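Local coordinates for protein carbohydrate kinase, FGGY (Novosphingobium aromaticivorans, PDB 3H6E) that probably phosphorylates a sugar substrate, as a member of the FGGY family of carbohydrate kinases with an actin-like ATPase fold, at residues A[391-396]-A[401-406]; A[377-382]-A[408-413]; A[259-264]-A[302-307]; A[236-241]-A[264-269]. All blocks are in the same frame, centred on the assembly; numbering follows the deposited sequence.

How the contacts relate
All four contacts gather round one mixed sheet in the C-terminal half of the chain. Along the sequence, contact 4 opens first and interlocks with contact 3 through Met264 on strand 261-266; contact 2 follows and encloses contact 1. Contacts 1 and 2 share helix 401-410, lie with their centres about 11 Å apart and meet where Ile391 packs on Leu382. Phe403 of contact 1 touches Phe261 of contact 3, their centres about 12 Å apart. These three lie on one face of the sheet; contact 4, about 17 to 20 Å from the others, lies on the opposite face, where helix 233-241 ties this sheet to the other large sheet.

Contact 1. Residues A[391-396]-A[401-406]; sequences ILVEGR and DVFVRA
Phe403 and Val404 meet Val393 of the neighbouring strand from a helix turn held by the hydrogen bond from Arg405 N to Asp401 O, 3.1 Å long. The bond from Ala406 N to Val402 O continues the turn, and between strand and helix the contact itself is wholly apolar and buried. Val393 carries the strand side alone, and a single methyl does the touching. Its CG1 stands trans to the backbone N (chi1 -173°), which sends it outward to meet the rim of the Phe403 ring: CG1 to CE2 is 4.0 Å, with the methyl close to the ring plane rather than over a face. The same methyl lies 4.4 Å from Val404 CG2, a looser approach, although Val393 and Val404 are the pair whose CA atoms come nearest, at 7.5 Å. Beyond Val393 the Phe403 ring also packs on the ring of Phe261, so the helix reaches two strands of the sheet. Val404 also rests on Val416 and Thr418 of the next strand, while Val402 turns to helices 321-326 and 363-384. At the outer side of the helix, Arg405 donates from NE and NH2 to the carbonyls of Glu447 and Pro448. Strand 390-394, helix 401-410 and strand 415-419 form a beta-alpha-beta unit of the actin-like ATPase fold; in FGGY kinases the turn after this strand lies near the nucleotide site, and the loop that begins at Gly395 probably occupies the corresponding place.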
# COMPACT_ATOMS: atom_id res chain seq x y z
N ILE A 391 -5.89 16.15 -1.95
CA ILE A 391 -4.88 15.16 -2.28
C ILE A 391 -3.68 15.30 -1.35
O ILE A 391 -3.09 16.38 -1.23
CB ILE A 391 -4.41 15.27 -3.73
CG1 ILE A 391 -5.60 15.14 -4.68
CG2 ILE A 391 -3.38 14.20 -4.04
CD1 ILE A 391 -5.22 14.98 -6.13
N LEU A 392 -3.33 14.21 -0.68
CA LEU A 392 -2.17 14.19 0.20
C LEU A 392 -1.05 13.39 -0.44
O LEU A 392 -1.17 12.19 -0.65
CB LEU A 392 -2.55 13.59 1.55
CG LEU A 392 -1.41 13.21 2.50
CD1 LEU A 392 -0.45 14.38 2.70
CD2 LEU A 392 -1.98 12.72 3.82
N VAL A 393 0.04 14.08 -0.78
CA VAL A 393 1.22 13.42 -1.33
C VAL A 393 2.11 12.91 -0.20
O VAL A 393 2.39 13.64 0.75
CB VAL A 393 2.03 14.36 -2.25
CG1 VAL A 393 3.15 13.60 -2.94
CG2 VAL A 393 1.12 15.01 -3.27
N GLU A 394 2.55 11.66 -0.31
CA GLU A 394 3.48 11.08 0.66
C GLU A 394 4.60 10.37 -0.08
O GLU A 394 4.63 10.35 -1.31
CB GLU A 394 2.75 10.11 1.59
CG GLU A 394 1.55 10.72 2.29
CD GLU A 394 1.00 9.82 3.37
OE1 GLU A 394 1.29 8.60 3.34
OE2 GLU A 394 0.29 10.32 4.26
N GLY A 395 5.53 9.79 0.67
CA GLY A 395 6.70 9.16 0.07
C GLY A 395 7.78 10.18 -0.22
O GLY A 395 7.62 11.36 0.07
N ARG A 396 8.88 9.73 -0.82
CA ARG A 396 10.03 10.61 -1.02
C ARG A 396 9.79 11.75 -2.01
O ARG A 396 10.42 12.80 -1.92
CB ARG A 396 11.28 9.81 -1.40
CG ARG A 396 11.32 9.27 -2.82
CD ARG A 396 12.64 8.55 -3.08
NE ARG A 396 12.70 7.91 -4.39
CZ ARG A 396 13.28 8.45 -5.47
NH1 ARG A 396 13.84 9.65 -5.40
NH2 ARG A 396 13.29 7.78 -6.61
N ASP A 401 9.69 19.48 -4.98
CA ASP A 401 8.99 20.74 -5.21
C ASP A 401 8.37 20.90 -6.60
O ASP A 401 7.25 21.38 -6.73
CB ASP A 401 9.90 21.93 -4.90
CG ASP A 401 9.71 22.46 -3.50
OD1 ASP A 401 8.59 22.91 -3.18
OD2 ASP A 401 10.68 22.44 -2.71
N VAL A 402 9.11 20.51 -7.63
CA VAL A 402 8.60 20.66 -8.99
C VAL A 402 7.39 19.75 -9.21
O VAL A 402 6.43 20.14 -9.88
CB VAL A 402 9.68 20.34 -10.04
CG1 VAL A 402 9.15 20.59 -11.43
CG2 VAL A 402 10.94 21.17 -9.77
N PHE A 403 7.44 18.55 -8.64
CA PHE A 403 6.35 17.60 -8.79
C PHE A 403 5.07 18.07 -8.10
O PHE A 403 4.04 18.24 -8.75
CB PHE A 403 6.75 16.22 -8.26
CG PHE A 403 5.60 15.25 -8.18
CD1 PHE A 403 5.00 14.76 -9.33
CD2 PHE A 403 5.12 14.82 -6.95
CE1 PHE A 403 3.94 13.87 -9.25
CE2 PHE A 403 4.06 13.93 -6.87
CZ PHE A 403 3.47 13.46 -8.02
N VAL A 404 5.14 18.29 -6.80
CA VAL A 404 3.99 18.66 -5.99
C VAL A 404 3.37 19.96 -6.47
O VAL A 404 2.13 20.05 -6.59
CB VAL A 404 4.37 18.81 -4.50
CG1 VAL A 404 3.18 19.31 -3.70
CG2 VAL A 404 4.88 17.48 -3.95
N ARG A 405 4.17 20.98 -6.72
CA ARG A 405 3.66 22.28 -7.15
C ARG A 405 3.05 22.23 -8.56
O ARG A 405 2.10 22.94 -8.85
CB ARG A 405 4.75 23.35 -7.07
CG ARG A 405 5.24 23.61 -5.66
CD ARG A 405 6.17 24.81 -5.59
NE ARG A 405 5.45 26.06 -5.73
CZ ARG A 405 6.02 27.26 -5.69
NH1 ARG A 405 7.33 27.37 -5.52
NH2 ARG A 405 5.28 28.36 -5.82
N ALA A 406 3.61 21.38 -9.42
CA ALA A 406 3.03 21.17 -10.74
C ALA A 406 1.66 20.53 -10.57
O ALA A 406 0.73 20.81 -11.33
CB ALA A 406 3.94 20.29 -11.58

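Contact 2. Residues A[377-382]-A[408-413]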
# COMPACT_ATOMS: atom_id res chain seq x y z
N VAL A 377 1.17 12.46 -15.61
CA VAL A 377 0.73 11.07 -15.59
C VAL A 377 -0.04 10.78 -14.30
O VAL A 377 -0.99 10.01 -14.30
CB VAL A 377 1.91 10.08 -15.73
CG1 VAL A 377 1.41 8.64 -15.71
CG2 VAL A 377 2.69 10.36 -17.01
N ALA A 378 0.38 11.41 -13.20
CA ALA A 378 -0.35 11.30 -11.95
C ALA A 378 -1.71 11.97 -12.11
O ALA A 378 -2.71 11.51 -11.58
CB ALA A 378 0.42 11.94 -10.81
N ASP A 379 -1.72 13.06 -12.87
CA ASP A 379 -2.94 13.79 -13.16
C ASP A 379 -3.95 12.91 -13.89
O ASP A 379 -5.13 12.89 -13.56
CB ASP A 379 -2.63 15.02 -14.01
CG ASP A 379 -3.87 15.77 -14.44
OD1 ASP A 379 -4.42 16.53 -13.62
OD2 ASP A 379 -4.29 15.58 -15.61
N THR A 380 -3.47 12.18 -14.89
CA THR A 380 -4.31 11.24 -15.63
C THR A 380 -4.80 10.12 -14.72
O THR A 380 -5.96 9.70 -14.81
CB THR A 380 -3.55 10.64 -16.83
OG1 THR A 380 -3.32 11.67 -17.81
CG2 THR A 380 -4.35 9.51 -17.48
N ALA A 381 -3.92 9.63 -13.85
CA ALA A 381 -4.25 8.53 -12.96
C ALA A 381 -5.29 8.92 -11.90
O ALA A 381 -6.21 8.15 -11.62
CB ALA A 381 -3.00 7.99 -12.30
N LEU A 382 -5.13 10.11 -11.34
CA LEU A 382 -6.08 10.62 -10.36
C LEU A 382 -7.47 10.78 -10.96
O LEU A 382 -8.47 10.57 -10.29
CB LEU A 382 -5.60 11.97 -9.80
CG LEU A 382 -4.46 11.91 -8.78
CD1 LEU A 382 -3.57 13.15 -8.86
CD2 LEU A 382 -5.00 11.70 -7.36
N ALA A 408 -0.33 20.92 -7.91
CA ALA A 408 -1.20 22.00 -7.43
C ALA A 408 -1.73 22.85 -8.59
O ALA A 408 -2.92 23.21 -8.61
CB ALA A 408 -0.46 22.86 -6.44
N SER A 409 -0.86 23.15 -9.55
CA SER A 409 -1.24 23.96 -10.71
C SER A 409 -2.26 23.25 -11.58
O SER A 409 -3.22 23.86 -12.05
CB SER A 409 -0.00 24.32 -11.54
OG SER A 409 0.95 25.04 -10.77
N LEU A 410 -2.03 21.96 -11.82
CA LEU A 410 -2.94 21.17 -12.64
C LEU A 410 -4.32 21.06 -12.00
O LEU A 410 -5.33 21.08 -12.70
CB LEU A 410 -2.35 19.78 -12.90
CG LEU A 410 -1.12 19.75 -13.81
CD1 LEU A 410 -0.41 18.41 -13.74
CD2 LEU A 410 -1.52 20.07 -15.24
N ARG A 411 -4.35 20.97 -10.68
CA ARG A 411 -5.60 20.88 -9.93
C ARG A 411 -5.82 22.14 -9.10
O ARG A 411 -5.69 22.11 -7.87
CB ARG A 411 -5.59 19.64 -9.03
CG ARG A 411 -5.06 18.41 -9.72
CD ARG A 411 -5.92 17.20 -9.40
NE ARG A 411 -5.85 16.21 -10.46
CZ ARG A 411 -6.76 15.26 -10.66
NH1 ARG A 411 -7.83 15.17 -9.88
NH2 ARG A 411 -6.59 14.40 -11.65
N PRO A 412 -6.15 23.25 -9.77
CA PRO A 412 -6.15 24.61 -9.21
C PRO A 412 -7.10 24.81 -8.02
O PRO A 412 -6.72 25.46 -7.05
CB PRO A 412 -6.61 25.46 -10.40
CG PRO A 412 -7.41 24.49 -11.24
CD PRO A 412 -6.60 23.24 -11.17
N ASP A 413 -8.31 24.26 -8.11
CA ASP A 413 -9.30 24.41 -7.04
C ASP A 413 -9.17 23.27 -6.04
O ASP A 413 -9.80 23.29 -4.98
CB ASP A 413 -10.71 24.44 -7.61
CG ASP A 413 -10.89 25.47 -8.70
OD1 ASP A 413 -10.42 26.61 -8.52
OD2 ASP A 413 -11.50 25.14 -9.73
O HOH W 1 -6.22 18.91 -13.60
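Arg411, just past the end of helix 401-410, lays its guanidinium against Asp379 and Leu382 of helix 363-384. The tight part is here: Leu382 CB sits over one face of the group, near its rim, only 3.2 Å from NH2. At the edge, NH2 gives a weak, bent bond of 2.8 Å to Asp379 O, and its stronger partner is the carboxylate of Asp383. NE faces Asp379 OD1 at 3.5 Å, a long salt bridge with a weak hydrogen bond, the two planes turned 68° apart. With CG trans to the backbone N (chi1 175°), Asp379 points its carboxylate toward helix 401-410; OD2 pairs with Arg461 of helix 457-468. The other side is looser. There the partly exposed Leu410 comes no nearer than 3.9 Å, from its CB to Asp379 OD1, and a water fills in between Asp379 OD1 and Leu410 O. A leucine in place of Arg411 would probably leave the Asp379 and Asp383 carboxylates without this positive partner and Asp379 O without its weak donor. Two helices joined on one face of a sheet, before and after strand 390-394, form an alpha-beta-alpha succession that belongs to the actin-like ATPase fold.

Contact 3. Residues A[259-264]-A[302-307]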
# COMPACT_ATOMS: atom_id res chain seq x y z
N THR A 259 9.08 3.95 -5.95
CA THR A 259 9.15 3.18 -7.19
C THR A 259 7.77 3.19 -7.86
O THR A 259 7.66 3.44 -9.05
CB THR A 259 9.60 1.73 -6.96
OG1 THR A 259 10.96 1.71 -6.51
CG2 THR A 259 9.50 0.94 -8.25
N TRP A 260 6.74 2.94 -7.06
CA TRP A 260 5.37 3.03 -7.53
C TRP A 260 4.70 4.30 -7.01
O TRP A 260 4.77 4.62 -5.82
CB TRP A 260 4.55 1.82 -7.07
CG TRP A 260 4.80 0.57 -7.86
CD1 TRP A 260 5.73 -0.40 -7.61
CD2 TRP A 260 4.09 0.15 -9.04
NE1 TRP A 260 5.65 -1.39 -8.55
CE2 TRP A 260 4.65 -1.08 -9.44
CE3 TRP A 260 3.04 0.69 -9.79
CZ2 TRP A 260 4.19 -1.78 -10.56
CZ3 TRP A 260 2.59 -0.00 -10.90
CH2 TRP A 260 3.17 -1.22 -11.27
N PHE A 261 4.06 5.03 -7.91
CA PHE A 261 3.16 6.11 -7.53
C PHE A 261 1.76 5.52 -7.48
O PHE A 261 1.25 5.02 -8.48
CB PHE A 261 3.21 7.24 -8.57
CG PHE A 261 4.43 8.10 -8.48
CD1 PHE A 261 5.67 7.55 -8.18
CD2 PHE A 261 4.35 9.46 -8.73
CE1 PHE A 261 6.80 8.34 -8.11
CE2 PHE A 261 5.48 10.26 -8.67
CZ PHE A 261 6.70 9.70 -8.36
N ILE A 262 1.13 5.57 -6.31
CA ILE A 262 -0.18 4.96 -6.14
C ILE A 262 -1.21 5.93 -5.59
O ILE A 262 -1.03 6.50 -4.51
CB ILE A 262 -0.13 3.73 -5.21
CG1 ILE A 262 0.91 2.72 -5.72
CG2 ILE A 262 -1.50 3.08 -5.10
CD1 ILE A 262 1.07 1.51 -4.83
N ALA A 263 -2.29 6.12 -6.33
CA ALA A 263 -3.39 6.96 -5.90
C ALA A 263 -4.48 6.10 -5.26
O ALA A 263 -5.07 5.25 -5.92
CB ALA A 263 -3.95 7.76 -7.06
N MSE A 264 -4.73 6.33 -3.98
CA MSE A 264 -5.80 5.63 -3.27
C MSE A 264 -6.84 6.63 -2.80
O MSE A 264 -6.58 7.46 -1.92
CB MSE A 264 -5.23 4.86 -2.09
CG MSE A 264 -4.13 3.88 -2.48
SE MSE A 264 -3.31 3.02 -0.94
CE MSE A 264 -4.83 1.94 -0.35
N ARG A 302 10.31 4.73 -11.00
CA ARG A 302 11.15 3.94 -11.89
C ARG A 302 11.47 4.70 -13.17
O ARG A 302 12.58 4.61 -13.70
CB ARG A 302 10.47 2.61 -12.23
CG ARG A 302 11.07 1.89 -13.41
CD ARG A 302 12.50 1.46 -13.13
NE ARG A 302 12.56 0.41 -12.11
CZ ARG A 302 12.50 -0.89 -12.38
NH1 ARG A 302 12.37 -1.32 -13.63
NH2 ARG A 302 12.57 -1.77 -11.39
N GLU A 303 10.49 5.45 -13.67
CA GLU A 303 10.67 6.20 -14.91
C GLU A 303 11.60 7.39 -14.67
O GLU A 303 12.52 7.64 -15.45
CB GLU A 303 9.33 6.67 -15.45
CG GLU A 303 8.26 5.58 -15.44
CD GLU A 303 7.08 5.90 -16.33
OE1 GLU A 303 7.31 6.42 -17.45
OE2 GLU A 303 5.93 5.63 -15.93
N ILE A 304 11.35 8.11 -13.59
CA ILE A 304 12.21 9.22 -13.20
C ILE A 304 13.67 8.76 -13.10
O ILE A 304 14.57 9.42 -13.61
CB ILE A 304 11.76 9.83 -11.86
CG1 ILE A 304 10.41 10.54 -12.04
CG2 ILE A 304 12.81 10.79 -11.34
CD1 ILE A 304 9.88 11.22 -10.78
N GLU A 305 13.88 7.60 -12.47
CA GLU A 305 15.23 7.07 -12.28
C GLU A 305 15.89 6.71 -13.61
O GLU A 305 17.10 6.83 -13.76
CB GLU A 305 15.20 5.84 -11.38
CG GLU A 305 16.57 5.43 -10.87
CD GLU A 305 16.67 3.95 -10.58
OE1 GLU A 305 16.72 3.57 -9.39
OE2 GLU A 305 16.70 3.16 -11.56
N THR A 306 15.08 6.27 -14.57
CA THR A 306 15.60 6.01 -15.90
C THR A 306 16.18 7.31 -16.45
O THR A 306 17.26 7.33 -17.04
CB THR A 306 14.51 5.50 -16.86
OG1 THR A 306 13.82 4.40 -16.26
CG2 THR A 306 15.13 5.05 -18.18
N LEU A 307 15.45 8.41 -16.23
CA LEU A 307 15.85 9.72 -16.71
C LEU A 307 17.10 10.29 -16.03
O LEU A 307 18.01 10.77 -16.69
CB LEU A 307 14.70 10.73 -16.57
CG LEU A 307 13.62 10.79 -17.65
CD1 LEU A 307 14.14 10.24 -18.97
CD2 LEU A 307 12.36 10.06 -17.22
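Phe261 and Ile304 supply the apolar part of this contact, where the start of a strand meets a helix. Ile304 is stretched out, with CD1 trans to CA (chi2 -178°), and its terminal methyl approaches the ring obliquely, CD1 to Phe261 CZ being 4.3 Å. Phe261 sits in an aromatic cluster: Phe298 and Phe397 both meet its ring with planes inclined by about 55°, and Ile304 touches Phe397 as well, so isoleucine and ring share a partner. The second apolar touch is peripheral, Thr259 CG2 to Arg302 CB at 4.4 Å, at the solvent-exposed side.

Backbone proximity comes next. Thr259 and Arg302 bring their CA atoms to 5.2 Å, and Thr259 O lies 3.5 Å from Arg302 N, an approach at the helix start that falls short of a bond.

Within the helix, hydrogen bonds take over. Arg302 O is gripped twice by Thr306, by OG1 at 2.9 Å and by the amide N at 3.1 Å, the two donors arriving from opposite faces of the carbonyl plane. OG1 is tilted 24° out of that plane. The OG1 bond ties the threonine side chain back onto the helix, beside the ordinary amide bond. As an outward anchor of the same helix, the buried Glu303 uses OE1 to accept from Tyr373 OH and Leu342 N.

Helix 300-308 follows directly on strand 292-298, which pairs antiparallel with strand 261-266; strand 252-256 flanks the latter on its other edge, and helix 363-384, reached by Ile304 at Ala374, lies alongside.

Contact 4. Residues A[236-241]-A[264-269]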
# COMPACT_ATOMS: atom_id res chain seq x y z
N ALA A 236 -2.66 1.21 6.88
CA ALA A 236 -2.10 1.90 8.04
C ALA A 236 -1.92 3.38 7.70
O ALA A 236 -2.32 4.26 8.47
CB ALA A 236 -0.77 1.28 8.44
N ALA A 237 -1.31 3.64 6.55
CA ALA A 237 -1.05 5.00 6.11
C ALA A 237 -2.35 5.78 5.87
O ALA A 237 -2.39 6.99 6.03
CB ALA A 237 -0.20 4.99 4.85
N LEU A 238 -3.40 5.07 5.48
CA LEU A 238 -4.69 5.71 5.23
C LEU A 238 -5.31 6.18 6.54
O LEU A 238 -5.78 7.32 6.65
CB LEU A 238 -5.63 4.77 4.48
CG LEU A 238 -5.24 4.50 3.03
CD1 LEU A 238 -6.32 3.69 2.33
CD2 LEU A 238 -4.96 5.81 2.29
N LEU A 239 -5.32 5.29 7.53
CA LEU A 239 -5.71 5.66 8.89
C LEU A 239 -4.98 6.92 9.32
O LEU A 239 -5.60 7.88 9.76
CB LEU A 239 -5.38 4.53 9.87
CG LEU A 239 -6.47 3.50 10.12
CD1 LEU A 239 -6.01 2.50 11.16
CD2 LEU A 239 -7.75 4.19 10.56
N ALA A 240 -3.66 6.89 9.19
CA ALA A 240 -2.84 8.05 9.53
C ALA A 240 -3.33 9.31 8.82
O ALA A 240 -3.69 10.29 9.47
CB ALA A 240 -1.38 7.78 9.20
N ALA A 241 -3.33 9.27 7.50
CA ALA A 241 -3.77 10.40 6.69
C ALA A 241 -5.12 10.94 7.17
O ALA A 241 -5.33 12.15 7.22
CB ALA A 241 -3.85 10.01 5.23
N MSE A 264 -4.73 6.33 -3.98
CA MSE A 264 -5.80 5.63 -3.27
C MSE A 264 -6.84 6.63 -2.80
O MSE A 264 -6.58 7.46 -1.92
CB MSE A 264 -5.23 4.86 -2.09
CG MSE A 264 -4.13 3.88 -2.48
SE MSE A 264 -3.31 3.02 -0.94
CE MSE A 264 -4.83 1.94 -0.35
N ARG A 265 -8.03 6.56 -3.39
CA ARG A 265 -9.08 7.52 -3.09
C ARG A 265 -10.03 7.03 -2.00
O ARG A 265 -10.38 5.86 -1.95
CB ARG A 265 -9.87 7.85 -4.36
CG ARG A 265 -11.16 8.61 -4.09
CD ARG A 265 -11.96 8.82 -5.35
NE ARG A 265 -13.23 9.47 -5.05
CZ ARG A 265 -14.23 9.60 -5.92
NH1 ARG A 265 -14.12 9.14 -7.15
NH2 ARG A 265 -15.35 10.20 -5.54
N LEU A 266 -10.43 7.95 -1.13
CA LEU A 266 -11.41 7.66 -0.10
C LEU A 266 -12.70 8.40 -0.44
O LEU A 266 -12.92 9.52 0.02
CB LEU A 266 -10.90 8.12 1.27
CG LEU A 266 -9.50 7.63 1.63
CD1 LEU A 266 -8.90 8.41 2.80
CD2 LEU A 266 -9.52 6.13 1.91
N PRO A 267 -13.55 7.78 -1.27
CA PRO A 267 -14.75 8.45 -1.78
C PRO A 267 -15.72 8.85 -0.67
O PRO A 267 -15.89 8.12 0.31
CB PRO A 267 -15.38 7.40 -2.70
CG PRO A 267 -14.28 6.41 -2.99
CD PRO A 267 -13.45 6.39 -1.75
N ALA A 268 -16.34 10.02 -0.82
CA ALA A 268 -17.36 10.47 0.12
C ALA A 268 -18.73 10.06 -0.41
O ALA A 268 -19.73 10.08 0.31
CB ALA A 268 -17.29 11.97 0.31
N THR A 269 -18.75 9.69 -1.69
CA THR A 269 -19.96 9.18 -2.33
C THR A 269 -19.72 7.76 -2.83
O THR A 269 -18.58 7.32 -2.97
CB THR A 269 -20.38 10.06 -3.51
OG1 THR A 269 -19.30 10.16 -4.45
CG2 THR A 269 -20.76 11.45 -3.03
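Leu238 CD1 is the one atom of helix 233-241 that meets both Met264 and Leu266 of the strand. It lies 3.5 Å from CE of Met264, a selenomethionine, and 4.0 Å from Leu266 CD2, the three side chains joining through methyl groups alone. The selenomethionine reaches it by a bend at its last torsion (chi3 68°), which turns CE off the line of the extended chain. Met264 and Leu266 point to the same side of the strand because they alternate with Arg265, which points away.

In the second shell, Met264 also rests on Val293 and Leu238 on Val254, while backbone bonds from Met264 to Val254 and from Leu266 to Ala252 fix the strand to strand 252-256, and Arg265 pairs with Pro294 of strand 292-298.

Further out, Ala236 and Leu239 of the helix face back on Leu231 of strand 226-232, which belongs to the other large sheet. Helix 233-241 thus leaves that sheet and lies against strands 252-256 and 261-266 of this one, bridging the two, with Ala241 also packed on Leu392 of strand 390-394.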